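Local coordinates for Slr1964 protein (Synechocystis sp., PDB 4JDX), which speeds the return of the orange carotenoid protein from its active red form to the orange form, restoring phycobilisome fluorescence after photoprotective quenching, at the interface of chains A and B. Residues are numbered along the deposited sequence; one frame, centred on the assembly and turned at random. Chains: chain A/B, Slr1964 protein.

The interface of chains A and B. Residues chain A 35, 38, 62, 66; chain B 55-56, 59-60.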
# COMPACT_ATOMS: atom_id res chain seq x y z
N LEU A 35 7.38 9.06 10.75
CA LEU A 35 7.72 7.72 10.30
C LEU A 35 7.43 6.70 11.39
O LEU A 35 6.84 5.65 11.13
CB LEU A 35 9.20 7.63 9.92
CG LEU A 35 9.68 8.50 8.75
CD1 LEU A 35 11.17 8.26 8.50
CD2 LEU A 35 8.86 8.24 7.50
N LEU A 38 3.66 6.35 11.75
CA LEU A 38 3.14 5.67 10.57
C LEU A 38 3.40 4.17 10.65
O LEU A 38 2.49 3.36 10.51
CB LEU A 38 3.80 6.22 9.30
CG LEU A 38 3.40 5.51 8.01
CD1 LEU A 38 1.88 5.52 7.86
CD2 LEU A 38 4.07 6.14 6.80
N LEU A 62 -1.70 3.83 3.14
CA LEU A 62 -0.29 4.02 2.83
C LEU A 62 -0.09 4.92 1.61
O LEU A 62 0.76 5.81 1.62
CB LEU A 62 0.40 2.68 2.57
CG LEU A 62 0.90 1.93 3.80
CD1 LEU A 62 1.22 0.48 3.44
CD2 LEU A 62 2.12 2.63 4.40
N ARG A 66 1.66 8.46 2.26
CA ARG A 66 2.97 8.57 1.62
C ARG A 66 3.03 9.81 0.72
O ARG A 66 4.06 10.48 0.64
CB ARG A 66 3.28 7.32 0.80
CG ARG A 66 4.63 7.38 0.12
CD ARG A 66 5.08 6.01 -0.35
NE ARG A 66 6.36 6.08 -1.06
CZ ARG A 66 7.07 5.02 -1.44
NH1 ARG A 66 6.64 3.80 -1.18
NH2 ARG A 66 8.21 5.19 -2.09
N LEU B 55 9.10 -0.59 4.73
CA LEU B 55 7.70 -0.18 4.65
C LEU B 55 7.38 0.29 3.24
O LEU B 55 6.27 0.09 2.75
CB LEU B 55 7.41 0.94 5.65
CG LEU B 55 6.00 1.51 5.59
CD1 LEU B 55 4.96 0.42 5.86
CD2 LEU B 55 5.86 2.67 6.57
N TRP B 56 8.35 0.93 2.59
CA TRP B 56 8.16 1.41 1.23
C TRP B 56 8.14 0.24 0.25
O TRP B 56 7.43 0.27 -0.75
CB TRP B 56 9.26 2.40 0.85
CG TRP B 56 9.32 3.59 1.77
CD1 TRP B 56 10.44 4.19 2.26
CD2 TRP B 56 8.21 4.32 2.32
NE1 TRP B 56 10.10 5.25 3.07
CE2 TRP B 56 8.73 5.34 3.13
CE3 TRP B 56 6.82 4.20 2.21
CZ2 TRP B 56 7.93 6.25 3.81
CZ3 TRP B 56 6.02 5.10 2.89
CH2 TRP B 56 6.58 6.11 3.68
N HIS B 59 4.77 -1.32 0.40
CA HIS B 59 3.83 -0.46 -0.32
C HIS B 59 3.91 -0.69 -1.82
O HIS B 59 2.88 -0.79 -2.50
CB HIS B 59 4.12 1.00 0.01
CG HIS B 59 3.27 1.97 -0.75
ND1 HIS B 59 3.78 2.81 -1.71
CD2 HIS B 59 1.94 2.24 -0.68
CE1 HIS B 59 2.81 3.56 -2.21
NE2 HIS B 59 1.68 3.23 -1.60
N ASP B 60 5.13 -0.78 -2.34
CA ASP B 60 5.35 -1.01 -3.76
C ASP B 60 4.84 -2.39 -4.15
O ASP B 60 4.28 -2.58 -5.23
CB ASP B 60 6.84 -0.90 -4.08
CG ASP B 60 7.38 0.50 -3.89
OD1 ASP B 60 6.58 1.46 -3.87
OD2 ASP B 60 8.61 0.65 -3.76
O HOH W 1 10.11 2.96 -2.78
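NH1 of A:Arg66, a guanidinium nitrogen, is gripped twice by chain B. It forms a salt bridge with the carboxylate OD1 of B:Asp60 at 3.6 Å and a weak, bent hydrogen bond to the imidazole ND1 of B:His59 (124° at H). The other terminal nitrogen, NH2, shares a nearly straight hydrogen bond with water 1 at 3.0 Å. That water lies at the edge of the guanidinium and passes the contact on to OD2 of B:Asp60, so both carboxylate oxygens face the same arginine. The arginine chain is extended, with CG anti to the backbone N (chi1 -180°), and crosses obliquely over one face of the B:Trp56 indole, offset toward the rim at CE3 and CZ3. Its CD lies 3.5 Å from CZ3 of that ring. The guanidinium is tilted 48° from the indole, so this is not a parallel stack. An alanine here lacks the guanidinium and the chain over the indole, and would probably weaken the hold on B:Asp60, B:His59 and B:Trp56 at this interface. The patch joins helix 53-70 of chain B to helices 17-47 and 53-70 of chain A. It is part of a two-fold symmetric interface, and the protein is probably a dimer. Beside the polar group lies a leucine cluster. A:Leu62 and B:Leu55 meet tip to tip, and A:Leu38 CD2 touches both B:Leu55 CD2 and B:Trp56 CH2. The B:His59 ring also meets A:Leu62, its CD2 3.6 Å from CB of that leucine.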